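Short-chain type dehydrogenase/reductase (Mycobacterium ulcerans, PDB 3SVT) probably catalyses an NAD-dependent oxidation or reduction as a member of the short-chain dehydrogenase/reductase family. Local coordinates at the interface of chains A and B. Residues are numbered along the deposited sequence; one frame, centred on the assembly and turned at random. Chains: chain A/B, Short-chain type dehydrogenase/reductase.

Contact 1: the interface of chains A and B. Residues chain A 106-109, 159-160, 277, 279; chain B 131, 177, 181-182.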
# COMPACT_ATOMS: atom_id res chain seq x y z
N GLY A 106 24.33 -2.14 9.13
CA GLY A 106 24.48 -2.19 10.58
C GLY A 106 23.19 -1.81 11.28
O GLY A 106 22.31 -1.19 10.67
N PRO A 107 23.07 -2.19 12.56
CA PRO A 107 21.87 -1.84 13.34
C PRO A 107 21.58 -0.35 13.43
O PRO A 107 22.49 0.47 13.49
CB PRO A 107 22.16 -2.42 14.73
CG PRO A 107 23.60 -2.69 14.79
CD PRO A 107 24.04 -2.95 13.36
N ILE A 108 20.29 -0.01 13.46
CA ILE A 108 19.85 1.37 13.62
C ILE A 108 20.47 2.04 14.84
O ILE A 108 20.79 3.22 14.81
CB ILE A 108 18.32 1.48 13.65
CG1 ILE A 108 17.91 2.94 13.54
CG2 ILE A 108 17.73 0.84 14.90
CD1 ILE A 108 18.20 3.55 12.15
N THR A 109 20.70 1.27 15.90
CA THR A 109 21.34 1.81 17.11
C THR A 109 22.82 2.15 16.96
O THR A 109 23.40 2.83 17.82
CB THR A 109 21.13 0.88 18.30
OG1 THR A 109 21.51 -0.45 17.94
CG2 THR A 109 19.67 0.89 18.72
N ARG A 159 16.37 -5.38 7.14
CA ARG A 159 17.02 -5.19 8.43
C ARG A 159 18.49 -4.87 8.22
O ARG A 159 19.17 -5.55 7.46
CB ARG A 159 16.91 -6.43 9.33
CG ARG A 159 15.64 -6.58 10.12
CD ARG A 159 15.57 -7.98 10.73
NE ARG A 159 15.06 -8.88 9.72
CZ ARG A 159 14.87 -10.19 9.85
NH1 ARG A 159 15.17 -10.80 10.98
NH2 ARG A 159 14.36 -10.89 8.83
N TRP A 160 18.96 -3.85 8.93
CA TRP A 160 20.37 -3.41 9.01
C TRP A 160 20.88 -2.59 7.81
O TRP A 160 22.03 -2.20 7.78
CB TRP A 160 21.31 -4.58 9.35
CG TRP A 160 20.78 -5.33 10.51
CD1 TRP A 160 20.62 -4.85 11.77
CD2 TRP A 160 20.25 -6.66 10.50
NE1 TRP A 160 20.05 -5.82 12.57
CE2 TRP A 160 19.80 -6.93 11.81
CE3 TRP A 160 20.11 -7.64 9.51
CZ2 TRP A 160 19.22 -8.16 12.16
CZ3 TRP A 160 19.54 -8.85 9.86
CH2 TRP A 160 19.11 -9.10 11.18
N LEU A 277 22.46 -6.74 16.94
CA LEU A 277 21.52 -6.74 15.80
C LEU A 277 20.06 -6.55 16.20
O LEU A 277 19.21 -6.32 15.34
CB LEU A 277 21.67 -8.03 14.98
CG LEU A 277 23.02 -8.28 14.29
CD1 LEU A 277 22.97 -9.61 13.52
CD2 LEU A 277 23.43 -7.13 13.39
N GLY A 279 19.61 -4.28 18.69
CA GLY A 279 19.71 -2.92 19.24
C GLY A 279 20.50 -2.76 20.55
O GLY A 279 20.57 -1.66 21.09
N LEU B 131 15.49 8.39 17.32
CA LEU B 131 15.24 6.96 17.26
C LEU B 131 16.46 6.14 17.71
O LEU B 131 16.34 5.30 18.58
CB LEU B 131 14.87 6.55 15.84
CG LEU B 131 14.58 5.09 15.61
CD1 LEU B 131 13.56 4.55 16.58
CD2 LEU B 131 14.09 4.89 14.20
N LEU B 177 11.21 -0.12 9.54
CA LEU B 177 12.54 -0.76 9.59
C LEU B 177 12.96 -0.99 11.05
O LEU B 177 13.45 -2.10 11.42
CB LEU B 177 13.59 0.11 8.88
CG LEU B 177 15.06 -0.33 8.94
CD1 LEU B 177 15.17 -1.69 8.29
CD2 LEU B 177 16.03 0.69 8.28
N GLU B 181 13.83 -4.45 13.16
CA GLU B 181 15.07 -4.64 13.88
C GLU B 181 14.93 -4.82 15.38
O GLU B 181 15.73 -5.55 15.96
CB GLU B 181 16.07 -3.48 13.62
CG GLU B 181 16.71 -3.51 12.26
CD GLU B 181 17.76 -2.41 12.05
OE1 GLU B 181 18.39 -1.96 13.04
OE2 GLU B 181 17.98 -2.03 10.87
N LEU B 182 14.00 -4.09 16.00
CA LEU B 182 13.98 -3.94 17.44
C LEU B 182 12.91 -4.80 18.16
O LEU B 182 12.90 -4.82 19.40
CB LEU B 182 13.80 -2.44 17.83
CG LEU B 182 14.85 -1.42 17.33
CD1 LEU B 182 14.44 0.03 17.72
CD2 LEU B 182 16.23 -1.76 17.90
O HOH W 1 16.76 -7.83 15.19
O HOH W 2 19.66 -0.27 9.85
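B:Glu181, near the end of helix 163-182, reaches into a bay of backbone formed by A:Ile108 and A:Trp160 of the other subunit. Both chains have the short-chain dehydrogenase/reductase (SDR) fold and are related here by a two-fold axis.

The direct polar contacts come from the two carboxylate oxygens, each taking one backbone N-H. OE1 of B:Glu181 accepts from N of A:Ile108 at 2.8 Å, on its syn lone pair and nearly straight (173° at the hydrogen). OE2 of B:Glu181 accepts from N of A:Trp160, also at 2.8 Å, but this donor stands well above the carboxylate plane, and the bond is more bent. A glutamate suits the place because its two oxygens can serve two amides from separate segments, the start of 3-10 helix 108-110 and the loop at A:Trp160. Its chain is extended beyond CG (chi2 -176°), which carries the carboxylate away from its own helix.

Water adds two bridges. One water lies 2.6 Å from OE2 of B:Glu181 and also meets O of A:Gly106; the other joins the backbone carbonyls of A:Leu277 and B:Glu181.

The indole of A:Trp160 is fixed within its own chain. Its NE1 donates in the ring plane to O of A:Leu277 at 2.9 Å, while CD2 of A:Leu277 and CB of A:Arg159 sit over opposite faces toward the rim. CD1 of this ring packs 3.8 Å from CD of B:Glu181, the ring and carboxylate planes 31° apart.

Aliphatic groups fill in around the acid. The side chains of A:Arg159 and B:Glu181 run antiparallel alongside one another, their CG methylenes in contact. Branched B:Leu182 sets CD2 3.9 Å from CA of A:Gly279, where the lack of a side chain lets the methyl approach the backbone.

Contact 2: the interface of chains A and B. Residues chain A 108-111, 113, 117; chain B 75, 128-129, 132, 136.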
# COMPACT_ATOMS: atom_id res chain seq x y z
N ILE A 108 20.29 -0.01 13.46
CA ILE A 108 19.85 1.37 13.62
C ILE A 108 20.47 2.04 14.84
O ILE A 108 20.79 3.22 14.81
CB ILE A 108 18.32 1.48 13.65
CG1 ILE A 108 17.91 2.94 13.54
CG2 ILE A 108 17.73 0.84 14.90
CD1 ILE A 108 18.20 3.55 12.15
N THR A 109 20.70 1.27 15.90
CA THR A 109 21.34 1.81 17.11
C THR A 109 22.82 2.15 16.96
O THR A 109 23.40 2.83 17.82
CB THR A 109 21.13 0.88 18.30
OG1 THR A 109 21.51 -0.45 17.94
CG2 THR A 109 19.67 0.89 18.72
N GLN A 110 23.45 1.66 15.90
CA GLN A 110 24.85 1.96 15.64
C GLN A 110 25.05 2.66 14.28
O GLN A 110 26.12 2.57 13.68
CB GLN A 110 25.67 0.67 15.70
CG GLN A 110 25.56 -0.05 17.05
CD GLN A 110 26.60 -1.16 17.23
OE1 GLN A 110 27.72 -1.04 16.77
NE2 GLN A 110 26.23 -2.23 17.92
N VAL A 111 24.03 3.35 13.79
CA VAL A 111 24.12 4.00 12.49
C VAL A 111 25.33 4.97 12.45
O VAL A 111 25.50 5.78 13.36
CB VAL A 111 22.80 4.75 12.13
CG1 VAL A 111 23.05 5.94 11.19
CG2 VAL A 111 21.80 3.80 11.56
N SER A 113 26.39 8.08 11.37
CA SER A 113 25.58 9.25 11.04
C SER A 113 26.13 9.99 9.83
O SER A 113 25.35 10.39 8.98
CB SER A 113 25.45 10.19 12.24
OG SER A 113 24.65 9.62 13.26
N ARG A 117 24.03 10.52 6.45
CA ARG A 117 23.83 11.85 5.82
C ARG A 117 24.24 11.88 4.35
O ARG A 117 23.57 12.52 3.52
CB ARG A 117 24.69 12.93 6.48
CG ARG A 117 24.22 13.46 7.82
CD ARG A 117 25.30 14.46 8.38
NE ARG A 117 25.20 14.31 9.78
CZ ARG A 117 26.10 13.85 10.61
NH1 ARG A 117 27.38 13.64 10.26
NH2 ARG A 117 25.71 13.69 11.85
N GLU B 75 22.93 15.71 16.73
CA GLU B 75 22.86 14.38 17.33
C GLU B 75 23.32 14.38 18.78
O GLU B 75 22.76 13.67 19.62
CB GLU B 75 23.69 13.35 16.52
CG GLU B 75 23.47 11.92 16.98
CD GLU B 75 24.22 10.88 16.18
OE1 GLU B 75 24.98 11.25 15.26
OE2 GLU B 75 24.04 9.68 16.49
N MET B 128 16.07 10.18 12.84
CA MET B 128 17.03 9.08 13.01
C MET B 128 17.79 9.22 14.33
O MET B 128 17.90 8.25 15.06
CB MET B 128 18.01 9.00 11.84
CG MET B 128 18.98 7.79 11.91
SD MET B 128 20.45 8.11 12.91
CE MET B 128 21.41 9.09 11.77
N TYR B 129 18.25 10.42 14.66
CA TYR B 129 19.02 10.60 15.92
C TYR B 129 18.17 10.27 17.15
O TYR B 129 18.61 9.60 18.05
CB TYR B 129 19.57 12.01 16.08
CG TYR B 129 20.34 12.59 14.91
CD1 TYR B 129 21.25 11.83 14.18
CD2 TYR B 129 20.19 13.93 14.56
CE1 TYR B 129 21.94 12.35 13.12
CE2 TYR B 129 20.90 14.47 13.51
CZ TYR B 129 21.78 13.67 12.78
OH TYR B 129 22.47 14.20 11.70
N LYS B 132 17.61 6.43 17.11
CA LYS B 132 18.86 5.75 17.42
C LYS B 132 19.17 5.73 18.92
O LYS B 132 19.51 4.69 19.46
CB LYS B 132 20.00 6.46 16.67
CG LYS B 132 21.39 5.95 16.96
CD LYS B 132 22.43 6.82 16.19
CE LYS B 132 23.84 6.29 16.32
NZ LYS B 132 24.87 7.27 15.78
N ARG B 136 18.45 2.81 21.94
CA ARG B 136 19.51 2.23 22.75
C ARG B 136 19.07 1.97 24.19
O ARG B 136 19.33 0.91 24.75
CB ARG B 136 20.76 3.09 22.77
CG ARG B 136 21.56 3.04 21.49
CD ARG B 136 22.64 4.11 21.55
NE ARG B 136 23.54 4.02 20.41
CZ ARG B 136 24.70 4.67 20.32
NH1 ARG B 136 25.13 5.43 21.33
NH2 ARG B 136 25.45 4.52 19.22
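The guanidinium of B:Arg136 meets the backbone carbonyl of A:Thr109 side-on, with two nitrogens directed at one oxygen. This is the subunit interface where helix 113-140 of chain B, with B:Glu75 at the start of helix 75-89, meets 3-10 helix 108-110 and the start of helix 113-140 of chain A. NE of B:Arg136 lies 2.9 Å from O of A:Thr109, and NH2 of B:Arg136 gives the second bond, nearly along the C=O axis. The oxygen sits within a few degrees of the guanidinium plane. Arginine suits this place because neighbouring N-H groups can converge on one acceptor; its chain is extended from CG to NE, and its CG packs against CB of A:Thr109.

One helical turn earlier, B:Lys132 stretches out straight, CG anti to the backbone N (chi1 176°). Its methylenes run past the carbonyl of A:Ile108 and deliver NZ 2.9 Å from O of A:Val111. The same NZ forms a salt bridge within chain B, 2.7 Å from OE2 of B:Glu75 on the syn lone pair. A long, flexible, basic side chain can reach the partner's carbonyl while pairing with an acid of its own chain; the pairing probably favours the charged forms of both.

B:Glu75 turns its other oxygen to the partner: OG of A:Ser113 donates to OE1 of B:Glu75 at 2.6 Å, from 39° above the carboxylate plane. Serine is small enough for its hydroxyl to sit over the carboxylate. Beside it, A:Val111 and B:Met128 meet tip to tip, CG1 against CE at 3.6 Å; the flexible thioether, bent at chi2 and chi3, can lay its methyl on the valine branch.

A:Arg117 and B:Tyr129 cross at about a right angle, their planes 56° apart. O of A:Ser113 lies over one guanidinium face, and CB of B:Glu75 over one tyrosine face. The rigid phenol holds its hydroxyl at the guanidinium edge, in plane, with NH2 of A:Arg117 3.3 Å from OH of B:Tyr129.

Contact 1 and contact 2 lie about 9 Å apart, measured between the centres of their C-alpha atoms, and share A:Ile108 and A:Thr109. The short 3-10 helix 108-110 of chain A therefore faces two helices of chain B at once: mainly 163-182 in contact 1, and 113-140 in contact 2, which also lends B:Leu131 to contact 1. The two-fold symmetry repeats both contacts with the chains exchanged, joining the subunits as a pair within the deposited tetramer. In SDR oligomers the two long helices corresponding to 113-140 and 163-182 commonly form subunit interfaces, so this one is plausibly biological.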